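PDB 3G64: putative enoyl-CoA hydratase from Streptomyces coelicolor A3, which probably catalyses the addition of water across the double bond of enoyl-CoA thioesters, as do related members of the enoyl-CoA hydratase/isomerase (crotonase) family. Local coordinates for residues 23-28 with 212-217; 138-143 with 194-199; 228-233 with 244-249; 127-132 with 144-149. All coordinates share one frame; numbering follows the deposited sequence.

Contact 1 (23-28 with 212-217)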
loop_
_atom_site.group_PDB
_atom_site.type_symbol
_atom_site.label_atom_id
_atom_site.label_comp_id
_atom_site.label_asym_id
_atom_site.label_seq_id
_atom_site.Cartn_x
_atom_site.Cartn_y
_atom_site.Cartn_z
ATOM N N ILE A 23 -32.409 -11.821 -6.525
ATOM C CA ILE A 23 -32.124 -10.661 -7.371
ATOM C C ILE A 23 -33.365 -9.776 -7.502
ATOM O O ILE A 23 -34.427 -10.239 -7.912
ATOM C CB ILE A 23 -31.656 -11.074 -8.783
ATOM C CG1 ILE A 23 -30.445 -12.009 -8.698
ATOM C CG2 ILE A 23 -31.260 -9.856 -9.612
ATOM C CD1 ILE A 23 -29.814 -12.270 -10.058
ATOM N N THR A 24 -33.221 -8.506 -7.138
ATOM C CA THR A 24 -34.297 -7.538 -7.279
ATOM C C THR A 24 -33.783 -6.258 -7.919
ATOM O O THR A 24 -32.942 -5.563 -7.337
ATOM C CB THR A 24 -34.910 -7.161 -5.915
ATOM O OG1 THR A 24 -35.499 -8.321 -5.329
ATOM C CG2 THR A 24 -35.971 -6.083 -6.086
ATOM N N ASP A 25 -34.299 -5.951 -9.105
ATOM C CA ASP A 25 -33.997 -4.679 -9.770
ATOM C C ASP A 25 -32.485 -4.490 -9.898
ATOM O O ASP A 25 -31.948 -3.435 -9.559
ATOM C CB ASP A 25 -34.606 -3.519 -8.979
ATOM C CG ASP A 25 -34.777 -2.244 -9.817
ATOM O OD1 ASP A 25 -34.516 -2.272 -11.045
ATOM O OD2 ASP A 25 -35.181 -1.210 -9.233
ATOM N N GLY A 26 -31.803 -5.536 -10.350
ATOM C CA GLY A 26 -30.373 -5.454 -10.618
ATOM C C GLY A 26 -29.446 -5.579 -9.413
ATOM O O GLY A 26 -28.231 -5.447 -9.565
ATOM N N VAL A 27 -30.004 -5.811 -8.223
ATOM C CA VAL A 27 -29.184 -6.070 -7.048
ATOM C C VAL A 27 -29.305 -7.536 -6.648
ATOM O O VAL A 27 -30.402 -8.014 -6.383
ATOM C CB VAL A 27 -29.597 -5.205 -5.853
ATOM C CG1 VAL A 27 -28.806 -5.597 -4.622
ATOM C CG2 VAL A 27 -29.368 -3.754 -6.157
ATOM N N ALA A 28 -28.185 -8.262 -6.646
ATOM C CA ALA A 28 -28.186 -9.626 -6.133
ATOM C C ALA A 28 -27.862 -9.617 -4.649
ATOM O O ALA A 28 -26.946 -8.917 -4.206
ATOM C CB ALA A 28 -27.164 -10.457 -6.884
ATOM N N LEU A 212 -26.618 0.930 0.216
ATOM C CA LEU A 212 -25.428 1.188 -0.589
ATOM C C LEU A 212 -25.531 0.476 -1.945
ATOM O O LEU A 212 -25.180 1.041 -2.969
ATOM C CB LEU A 212 -24.150 0.785 0.151
ATOM C CG LEU A 212 -22.881 0.810 -0.710
ATOM C CD1 LEU A 212 -22.600 2.206 -1.242
ATOM C CD2 LEU A 212 -21.716 0.336 0.131
ATOM N N ALA A 213 -26.037 -0.758 -1.945
ATOM C CA ALA A 213 -26.165 -1.520 -3.198
ATOM C C ALA A 213 -27.070 -0.800 -4.183
ATOM O O ALA A 213 -26.782 -0.701 -5.370
ATOM C CB ALA A 213 -26.711 -2.912 -2.927
ATOM N N ARG A 214 -28.199 -0.321 -3.660
ATOM C CA ARG A 214 -29.179 0.388 -4.462
ATOM C C ARG A 214 -28.615 1.730 -4.975
ATOM O O ARG A 214 -28.858 2.116 -6.107
ATOM C CB ARG A 214 -30.462 0.616 -3.624
ATOM C CG ARG A 214 -31.581 1.315 -4.388
ATOM C CD ARG A 214 -31.852 0.638 -5.728
ATOM N NE ARG A 214 -32.365 -0.707 -5.518
ATOM C CZ ARG A 214 -32.409 -1.654 -6.450
ATOM N NH1 ARG A 214 -31.961 -1.412 -7.676
ATOM N NH2 ARG A 214 -32.893 -2.854 -6.142
ATOM N N ARG A 215 -27.876 2.438 -4.127
ATOM C CA ARG A 215 -27.191 3.650 -4.549
ATOM C C ARG A 215 -26.283 3.377 -5.750
ATOM O O ARG A 215 -26.314 4.113 -6.742
ATOM C CB ARG A 215 -26.379 4.251 -3.398
ATOM C CG ARG A 215 -25.574 5.468 -3.835
ATOM C CD ARG A 215 -24.808 6.144 -2.716
ATOM N NE ARG A 215 -24.114 7.307 -3.253
ATOM C CZ ARG A 215 -23.171 8.006 -2.627
ATOM N NH1 ARG A 215 -22.769 7.675 -1.415
ATOM N NH2 ARG A 215 -22.615 9.046 -3.235
ATOM N N LEU A 216 -25.483 2.313 -5.662
ATOM C CA LEU A 216 -24.586 1.930 -6.755
ATOM C C LEU A 216 -25.380 1.486 -7.980
ATOM O O LEU A 216 -25.048 1.868 -9.096
ATOM C CB LEU A 216 -23.620 0.815 -6.311
ATOM C CG LEU A 216 -22.525 1.276 -5.348
ATOM C CD1 LEU A 216 -21.977 0.100 -4.538
ATOM C CD2 LEU A 216 -21.408 1.960 -6.112
ATOM N N ALA A 217 -26.444 0.707 -7.764
ATOM C CA ALA A 217 -27.240 0.185 -8.882
ATOM C C ALA A 217 -28.051 1.281 -9.596
ATOM O O ALA A 217 -28.478 1.103 -10.731
ATOM C CB ALA A 217 -28.167 -0.928 -8.417
#
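R214 on helix 205-217 reaches the hairpin joining strands 19-24 and 27-32 and bonds to two successive carbonyls of its turn. NH1 of R214 donates to the backbone O of D25 over 2.8 Å, almost straight at 176°. NH2 of R214 donates to T24 O at 3.0 Å, and both acceptors lie close to the guanidinium plane. CG of R214 is anti to the backbone N (chi1 -178°), and the chain bends at chi2 and chi3. The D25 carboxylate adds charge without a hydrogen bond: its OD2 stands 3.6 Å from R214 NH1, over one face of the guanidinium. Over the opposite face lies V27 CG2, 3.6 Å from R214 NH2. V27 CG2 also packs on A217 CB at 3.8 Å, while V27 CG1 rests against A213 CB, joining strand 27-32 to the helix by apolar contact. An alanine in place of R214 would probably leave the carbonyls of T24 and D25 without these donors and take the guanidinium away from V27 CG2. Further out, the type I' turn from T24 to V27 presents these carbonyls; T24 O also accepts from V27 N, from the face opposite R214 NH2. R63 bonds to A217 O and keeps a long, weak ion pair with D25. With two carbonyl dipoles and a carboxylate around it, the R214 cation is likely to be stabilised, fixing a hairpin turn to the helix end.

Contact 2 (138-143 with 194-199)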
loop_
_atom_site.group_PDB
_atom_site.type_symbol
_atom_site.label_atom_id
_atom_site.label_comp_id
_atom_site.label_asym_id
_atom_site.label_seq_id
_atom_site.Cartn_x
_atom_site.Cartn_y
_atom_site.Cartn_z
ATOM N N ARG A 138 -16.981 -2.927 2.667
ATOM C CA ARG A 138 -17.322 -3.600 3.922
ATOM C C ARG A 138 -18.186 -2.656 4.788
ATOM O O ARG A 138 -17.711 -1.643 5.326
ATOM C CB ARG A 138 -16.068 -4.046 4.683
ATOM C CG ARG A 138 -15.351 -5.298 4.058
ATOM C CD ARG A 138 -13.843 -5.337 4.381
ATOM N NE ARG A 138 -13.197 -4.187 3.761
ATOM C CZ ARG A 138 -12.959 -4.074 2.451
ATOM N NH1 ARG A 138 -12.420 -2.960 1.976
ATOM N NH2 ARG A 138 -13.251 -5.066 1.609
ATOM N N VAL A 139 -19.462 -2.990 4.888
ATOM C CA VAL A 139 -20.428 -2.230 5.699
ATOM C C VAL A 139 -20.648 -3.016 6.988
ATOM O O VAL A 139 -21.199 -4.110 6.971
ATOM C CB VAL A 139 -21.726 -2.036 4.900
ATOM C CG1 VAL A 139 -22.812 -1.393 5.741
ATOM C CG2 VAL A 139 -21.429 -1.206 3.616
ATOM N N ALA A 140 -20.189 -2.463 8.105
ATOM C CA ALA A 140 -19.995 -3.233 9.318
ATOM C C ALA A 140 -20.681 -2.579 10.494
ATOM O O ALA A 140 -20.592 -1.351 10.649
ATOM C CB ALA A 140 -18.496 -3.329 9.620
ATOM N N ASP A 141 -21.319 -3.388 11.339
ATOM C CA ASP A 141 -21.852 -2.872 12.607
ATOM C C ASP A 141 -20.795 -3.041 13.694
ATOM O O ASP A 141 -19.754 -3.664 13.444
ATOM C CB ASP A 141 -23.271 -3.407 12.940
ATOM C CG ASP A 141 -23.280 -4.671 13.802
ATOM O OD1 ASP A 141 -24.403 -5.200 14.036
ATOM O OD2 ASP A 141 -22.209 -5.143 14.240
ATOM N N PRO A 142 -21.012 -2.422 14.864
ATOM C CA PRO A 142 -19.985 -2.366 15.912
ATOM C C PRO A 142 -19.637 -3.704 16.511
ATOM O O PRO A 142 -18.623 -3.764 17.218
ATOM C CB PRO A 142 -20.642 -1.490 17.007
ATOM C CG PRO A 142 -21.588 -0.610 16.263
ATOM C CD PRO A 142 -22.121 -1.477 15.120
ATOM N N SER A 143 -20.466 -4.734 16.306
ATOM C CA SER A 143 -20.159 -6.073 16.828
ATOM C C SER A 143 -19.152 -6.853 15.917
ATOM O O SER A 143 -18.746 -7.999 16.208
ATOM C CB SER A 143 -21.458 -6.873 16.976
ATOM O OG SER A 143 -21.953 -7.277 15.692
ATOM N N GLY A 194 -8.267 0.792 8.262
ATOM C CA GLY A 194 -8.719 0.808 6.871
ATOM C C GLY A 194 -9.582 -0.347 6.361
ATOM O O GLY A 194 -9.841 -0.451 5.150
ATOM N N LEU A 195 -10.059 -1.186 7.271
ATOM C CA LEU A 195 -10.872 -2.351 6.885
ATOM C C LEU A 195 -12.366 -2.085 6.754
ATOM O O LEU A 195 -13.083 -2.946 6.241
ATOM C CB LEU A 195 -10.711 -3.484 7.886
ATOM C CG LEU A 195 -9.442 -4.304 7.849
ATOM C CD1 LEU A 195 -9.403 -5.259 9.069
ATOM C CD2 LEU A 195 -9.409 -5.058 6.533
ATOM N N ILE A 196 -12.839 -0.920 7.214
ATOM C CA ILE A 196 -14.275 -0.609 7.170
ATOM C C ILE A 196 -14.603 0.504 6.198
ATOM O O ILE A 196 -14.000 1.582 6.270
ATOM C CB ILE A 196 -14.786 -0.146 8.554
ATOM C CG1 ILE A 196 -14.448 -1.190 9.614
ATOM C CG2 ILE A 196 -16.302 0.179 8.523
ATOM C CD1 ILE A 196 -15.009 -2.525 9.296
ATOM N N SER A 197 -15.578 0.272 5.314
ATOM C CA SER A 197 -16.005 1.309 4.363
ATOM C C SER A 197 -17.110 2.193 4.950
ATOM O O SER A 197 -17.185 3.384 4.661
ATOM C CB SER A 197 -16.516 0.661 3.072
ATOM O OG SER A 197 -15.644 -0.389 2.668
ATOM N N GLU A 198 -17.971 1.589 5.760
ATOM C CA GLU A 198 -19.027 2.309 6.474
ATOM C C GLU A 198 -19.319 1.626 7.796
ATOM O O GLU A 198 -19.601 0.433 7.831
ATOM C CB GLU A 198 -20.314 2.364 5.663
ATOM C CG GLU A 198 -21.432 3.062 6.436
ATOM C CD GLU A 198 -22.728 3.148 5.669
ATOM O OE1 GLU A 198 -22.742 2.808 4.465
ATOM O OE2 GLU A 198 -23.736 3.562 6.287
ATOM N N LEU A 199 -19.206 2.368 8.886
ATOM C CA LEU A 199 -19.538 1.824 10.192
ATOM C C LEU A 199 -20.992 2.174 10.463
ATOM O O LEU A 199 -21.374 3.323 10.362
ATOM C CB LEU A 199 -18.651 2.427 11.280
ATOM C CG LEU A 199 -18.964 1.859 12.664
ATOM C CD1 LEU A 199 -18.615 0.378 12.714
ATOM C CD2 LEU A 199 -18.215 2.633 13.725
HETATM O O HOH W 1 -12.249 -0.491 3.741
#
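R138 and S197 bond to each other where strand 198-199 joins the edge of the six-stranded sheet, parallel to strand 137-140. Among the backbone bonds, R138 O accepts from S197 N (2.9 Å) and E198 N (3.3 Å), and A140 N donates to E198 O at 3.0 Å. V139 pairs with E198 and A140 with L199; CA-H...O contacts from V139 to E198 O and from L199 to A140 O supplement the ladder. Side chains extend the polar network. S197 OG lies beside its own backbone N (chi1 -44°) and accepts from R138 N over 2.9 Å, taking the place a strand carbonyl might fill. NE of R138 donates to L195 O at 2.8 Å, in the guanidinium plane but above that of the carbonyl. A water accepts from R138 NH1 and donates to G194 O, while R138 NH2 turns to A132 O and A135 O. The one apolar pair is A140 CB with I196 CD1 at 3.6 Å; separately, L199 CD1 lies against the carbonyl O of A140. A leucine in place of R138 would probably leave L195 O without its donor and break the water link to G194. The buried guanidinium thus distributes its N-H groups over carbonyls and water, which is likely to offset the cost of burying its charge and ties the segment after helix 187-193 to the sheet.

Contact 3 (228-233 with 244-249)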
loop_
_atom_site.group_PDB
_atom_site.type_symbol
_atom_site.label_atom_id
_atom_site.label_comp_id
_atom_site.label_asym_id
_atom_site.label_seq_id
_atom_site.Cartn_x
_atom_site.Cartn_y
_atom_site.Cartn_z
ATOM N N LYS A 228 -13.812 -0.436 -10.872
ATOM C CA LYS A 228 -13.359 -1.604 -10.141
ATOM C C LYS A 228 -12.285 -2.351 -10.956
ATOM O O LYS A 228 -11.251 -2.746 -10.426
ATOM C CB LYS A 228 -14.544 -2.523 -9.845
ATOM C CG LYS A 228 -14.140 -3.869 -9.268
ATOM C CD LYS A 228 -15.374 -4.625 -8.783
ATOM C CE LYS A 228 -15.010 -6.015 -8.320
ATOM N NZ LYS A 228 -16.188 -6.646 -7.636
ATOM N N ALA A 229 -12.553 -2.537 -12.245
ATOM C CA ALA A 229 -11.613 -3.205 -13.139
ATOM C C ALA A 229 -10.248 -2.504 -13.158
ATOM O O ALA A 229 -9.215 -3.165 -13.147
ATOM C CB ALA A 229 -12.202 -3.311 -14.589
ATOM N N LEU A 230 -10.226 -1.175 -13.153
ATOM C CA LEU A 230 -8.934 -0.467 -13.210
ATOM C C LEU A 230 -8.184 -0.477 -11.874
ATOM O O LEU A 230 -6.966 -0.581 -11.849
ATOM C CB LEU A 230 -9.087 0.964 -13.766
ATOM C CG LEU A 230 -8.894 1.021 -15.300
ATOM C CD1 LEU A 230 -9.787 0.016 -16.041
ATOM C CD2 LEU A 230 -9.142 2.407 -15.821
ATOM N N LEU A 231 -8.912 -0.360 -10.768
ATOM C CA LEU A 231 -8.292 -0.513 -9.451
ATOM C C LEU A 231 -7.599 -1.876 -9.349
ATOM O O LEU A 231 -6.431 -2.001 -8.960
ATOM C CB LEU A 231 -9.363 -0.411 -8.347
ATOM C CG LEU A 231 -9.742 1.023 -7.978
ATOM C CD1 LEU A 231 -11.093 1.071 -7.222
ATOM C CD2 LEU A 231 -8.610 1.690 -7.197
ATOM N N THR A 232 -8.343 -2.901 -9.711
ATOM C CA THR A 232 -7.853 -4.260 -9.601
ATOM C C THR A 232 -6.649 -4.515 -10.495
ATOM O O THR A 232 -5.625 -5.042 -10.043
ATOM C CB THR A 232 -8.988 -5.244 -9.934
ATOM O OG1 THR A 232 -9.946 -5.206 -8.868
ATOM C CG2 THR A 232 -8.469 -6.639 -10.074
ATOM N N ALA A 233 -6.768 -4.163 -11.770
ATOM C CA ALA A 233 -5.653 -4.395 -12.701
ATOM C C ALA A 233 -4.425 -3.592 -12.316
ATOM O O ALA A 233 -3.313 -4.092 -12.413
ATOM C CB ALA A 233 -6.073 -4.053 -14.165
ATOM N N GLU A 244 -1.936 4.282 -19.747
ATOM C CA GLU A 244 -2.429 3.742 -21.025
ATOM C C GLU A 244 -3.807 3.055 -20.883
ATOM O O GLU A 244 -4.702 3.241 -21.710
ATOM C CB GLU A 244 -1.413 2.752 -21.618
ATOM C CG GLU A 244 -0.164 3.409 -22.149
ATOM C CD GLU A 244 -0.490 4.404 -23.266
ATOM O OE1 GLU A 244 -1.197 4.005 -24.212
ATOM O OE2 GLU A 244 -0.079 5.585 -23.177
ATOM N N LEU A 245 -3.982 2.259 -19.831
ATOM C CA LEU A 245 -5.284 1.626 -19.570
ATOM C C LEU A 245 -6.357 2.692 -19.261
ATOM O O LEU A 245 -7.489 2.610 -19.723
ATOM C CB LEU A 245 -5.188 0.624 -18.399
ATOM C CG LEU A 245 -6.451 -0.130 -17.942
ATOM C CD1 LEU A 245 -7.105 -0.862 -19.099
ATOM C CD2 LEU A 245 -6.155 -1.136 -16.775
ATOM N N ASP A 246 -5.987 3.654 -18.434
ATOM C CA ASP A 246 -6.860 4.803 -18.150
ATOM C C ASP A 246 -7.279 5.515 -19.430
ATOM O O ASP A 246 -8.460 5.772 -19.644
ATOM C CB ASP A 246 -6.131 5.819 -17.298
ATOM C CG ASP A 246 -5.891 5.338 -15.910
ATOM O OD1 ASP A 246 -6.419 4.257 -15.544
ATOM O OD2 ASP A 246 -5.169 6.047 -15.177
ATOM N N ALA A 247 -6.290 5.849 -20.262
ATOM C CA ALA A 247 -6.523 6.548 -21.523
ATOM C C ALA A 247 -7.502 5.790 -22.410
ATOM O O ALA A 247 -8.486 6.355 -22.866
ATOM C CB ALA A 247 -5.192 6.786 -22.267
ATOM N N SER A 248 -7.223 4.512 -22.661
ATOM C CA SER A 248 -8.140 3.689 -23.448
ATOM C C SER A 248 -9.545 3.639 -22.850
ATOM O O SER A 248 -10.530 3.786 -23.557
ATOM C CB SER A 248 -7.600 2.254 -23.582
ATOM O OG SER A 248 -6.548 2.225 -24.529
ATOM N N THR A 249 -9.628 3.397 -21.547
ATOM C CA THR A 249 -10.910 3.200 -20.890
ATOM C C THR A 249 -11.739 4.506 -20.861
ATOM O O THR A 249 -12.944 4.487 -21.137
ATOM C CB THR A 249 -10.695 2.681 -19.437
ATOM O OG1 THR A 249 -10.021 1.398 -19.462
ATOM C CG2 THR A 249 -11.987 2.546 -18.718
#
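L230 has an unusual first torsion, chi1 -92°, which directs CG toward helix 239-253, where L245 CG, anti to its own backbone N at chi1 179°, comes to meet it. The two CG atoms of L230 and L245 approach to 3.8 Å as the side chains pass at a slant. Beyond CG the branches of L230 part. CD2 of L230 lies 3.3 Å from D246 OD1, and CD1 of L230 lies 3.7 Å from T249 OG1, the L230 and T249 side chains meeting tip to tip. That hydroxyl is held by its own helix, donating to L245 O over 2.8 Å, and so offers L230 a group already paired. The D246 carboxylate finds its stronger partner across the subunit boundary, where OD2 accepts from G161 N of the second subunit; G158 of that subunit packs on both L230 and D246. One turn along, A233 CB touches L245 CD2 at 3.9 Å. The axes of segments 228-233 and 244-249 run nearly antiparallel (167°) and approach to 11.0 Å, with L230 and L245 meeting between them. Helices 221-234 and 239-253 form an antiparallel helical hairpin in the C-terminal helical region of the crotonase fold, packed against a neighbouring subunit.

Contact 4 (127-132 with 144-149)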
loop_
_atom_site.group_PDB
_atom_site.type_symbol
_atom_site.label_atom_id
_atom_site.label_comp_id
_atom_site.label_asym_id
_atom_site.label_seq_id
_atom_site.Cartn_x
_atom_site.Cartn_y
_atom_site.Cartn_z
ATOM N N ALA A 127 -11.826 -17.965 6.147
ATOM C CA ALA A 127 -12.355 -17.635 4.809
ATOM C C ALA A 127 -13.383 -16.519 4.866
ATOM O O ALA A 127 -13.487 -15.718 3.932
ATOM C CB ALA A 127 -12.953 -18.883 4.127
ATOM N N GLY A 128 -14.125 -16.430 5.974
ATOM C CA GLY A 128 -15.108 -15.358 6.134
ATOM C C GLY A 128 -14.478 -13.967 6.113
ATOM O O GLY A 128 -14.986 -13.026 5.496
ATOM N N ALA A 129 -13.339 -13.842 6.781
ATOM C CA ALA A 129 -12.607 -12.587 6.775
ATOM C C ALA A 129 -12.006 -12.297 5.386
ATOM O O ALA A 129 -11.929 -11.141 4.975
ATOM C CB ALA A 129 -11.485 -12.627 7.859
ATOM N N VAL A 130 -11.597 -13.330 4.646
ATOM C CA VAL A 130 -10.977 -13.056 3.337
ATOM C C VAL A 130 -12.026 -12.686 2.309
ATOM O O VAL A 130 -11.787 -11.823 1.456
ATOM C CB VAL A 130 -10.080 -14.207 2.806
ATOM C CG1 VAL A 130 -9.278 -13.730 1.509
ATOM C CG2 VAL A 130 -9.117 -14.658 3.895
ATOM N N LEU A 131 -13.189 -13.327 2.387
ATOM C CA LEU A 131 -14.302 -12.937 1.527
ATOM C C LEU A 131 -14.686 -11.477 1.793
ATOM O O LEU A 131 -14.902 -10.706 0.865
ATOM C CB LEU A 131 -15.506 -13.847 1.784
ATOM C CG LEU A 131 -15.325 -15.260 1.212
ATOM C CD1 LEU A 131 -16.560 -16.109 1.536
ATOM C CD2 LEU A 131 -15.063 -15.190 -0.315
ATOM N N ALA A 132 -14.737 -11.097 3.062
ATOM C CA ALA A 132 -15.007 -9.703 3.405
ATOM C C ALA A 132 -13.924 -8.789 2.809
ATOM O O ALA A 132 -14.214 -7.765 2.205
ATOM C CB ALA A 132 -15.080 -9.534 4.930
ATOM N N THR A 144 -18.772 -6.242 14.808
ATOM C CA THR A 144 -17.957 -6.952 13.804
ATOM C C THR A 144 -16.569 -7.290 14.337
ATOM O O THR A 144 -15.878 -6.417 14.875
ATOM C CB THR A 144 -17.801 -6.112 12.525
ATOM O OG1 THR A 144 -19.090 -5.923 11.926
ATOM C CG2 THR A 144 -16.854 -6.815 11.527
ATOM N N ARG A 145 -16.194 -8.563 14.222
ATOM C CA ARG A 145 -14.889 -9.052 14.658
ATOM C C ARG A 145 -14.183 -9.875 13.554
ATOM O O ARG A 145 -14.574 -11.021 13.290
ATOM C CB ARG A 145 -15.034 -9.975 15.865
ATOM C CG ARG A 145 -15.852 -9.387 17.013
ATOM C CD ARG A 145 -16.106 -10.415 18.122
ATOM N NE ARG A 145 -15.760 -9.701 19.323
ATOM C CZ ARG A 145 -14.823 -10.047 20.199
ATOM N NH1 ARG A 145 -14.171 -11.206 20.118
ATOM N NH2 ARG A 145 -14.587 -9.218 21.206
ATOM N N PHE A 146 -13.141 -9.304 12.951
ATOM C CA PHE A 146 -12.300 -10.012 11.980
ATOM C C PHE A 146 -11.247 -10.853 12.676
ATOM O O PHE A 146 -10.648 -10.431 13.682
ATOM C CB PHE A 146 -11.518 -9.030 11.100
ATOM C CG PHE A 146 -12.351 -8.164 10.225
ATOM C CD1 PHE A 146 -12.604 -8.525 8.904
ATOM C CD2 PHE A 146 -12.816 -6.924 10.696
ATOM C CE1 PHE A 146 -13.343 -7.666 8.045
ATOM C CE2 PHE A 146 -13.562 -6.065 9.854
ATOM C CZ PHE A 146 -13.834 -6.450 8.535
ATOM N N ALA A 147 -10.997 -12.036 12.139
ATOM C CA ALA A 147 -9.865 -12.808 12.607
ATOM C C ALA A 147 -9.264 -13.598 11.449
ATOM O O ALA A 147 -9.928 -14.422 10.835
ATOM C CB ALA A 147 -10.290 -13.750 13.774
ATOM N N PHE A 148 -8.007 -13.314 11.128
ATOM C CA PHE A 148 -7.336 -14.030 10.026
ATOM C C PHE A 148 -6.568 -15.162 10.636
ATOM O O PHE A 148 -5.353 -15.081 10.774
ATOM C CB PHE A 148 -6.422 -13.060 9.261
ATOM C CG PHE A 148 -7.186 -11.983 8.534
ATOM C CD1 PHE A 148 -7.633 -12.191 7.230
ATOM C CD2 PHE A 148 -7.504 -10.798 9.164
ATOM C CE1 PHE A 148 -8.356 -11.198 6.554
ATOM C CE2 PHE A 148 -8.233 -9.798 8.488
ATOM C CZ PHE A 148 -8.652 -10.012 7.177
ATOM N N LEU A 149 -7.292 -16.201 11.048
ATOM C CA LEU A 149 -6.762 -17.174 11.986
ATOM C C LEU A 149 -6.223 -18.493 11.363
ATOM O O LEU A 149 -6.159 -19.523 12.016
ATOM C CB LEU A 149 -7.791 -17.429 13.093
ATOM C CG LEU A 149 -9.213 -17.650 12.609
ATOM C CD1 LEU A 149 -9.234 -18.824 11.588
ATOM C CD2 LEU A 149 -10.143 -17.901 13.808
#
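F148 bends toward helix 127-134 from a first torsion of -66°, which places CG anti to its carbonyl carbon. Its CB leads to a ring whose CD1 lies 3.9 Å from A129 CB and 4.4 Å from V130 CG2. The next atom, F148 CE1, makes the nearest approach to A129 CB, 3.7 Å, and CZ at the tip of the ring remains beside the same methyl. A129 CB thus stands over the face of the F148 ring, 20° off the normal, in a CH-pi contact. L166, L178 and L179, from helices 162-170 and 172-181, also pack against F148. F146, two residues earlier, presents its ring differently: A129 CB and A132 CB both lie at its edge, with CE1 of F146 4.0 Å from A132 CB. Between the two phenylalanines, A147 O approaches A129 CB at 3.8 Å. The small alanine methyls probably allow this close approach, the axes of helix segment 127-132 and strand 145-147 being 7.8 Å apart with directions at 108°. All the touching residues are buried. Helix 127-134 lies across strand 145-147 of the small three-stranded sheet, a helix-on-sheet packing within the core of the crotonase-fold alpha/beta domain.

From the N terminus, the hairpin 23-28 comes first, and contact 1 closes the longest loop when helix 205-217 returns to it. Contacts 2 and 4 are nested inside that loop and cross each other: 127-132, 138-143, 144-149 and 194-199 alternate between them. They also touch, with L195 and I196 packing on F146, so the large sheet's edge, the small sheet and helix 127-134 are joined. Contact 1 meets contact 2 where L212 packs on V139, helix 205-217 following strand 198-199 directly. Contact 3 opens after the others have closed and ties together two successive C-terminal helices. Contacts 1, 2 and 3 all reach the second subunit.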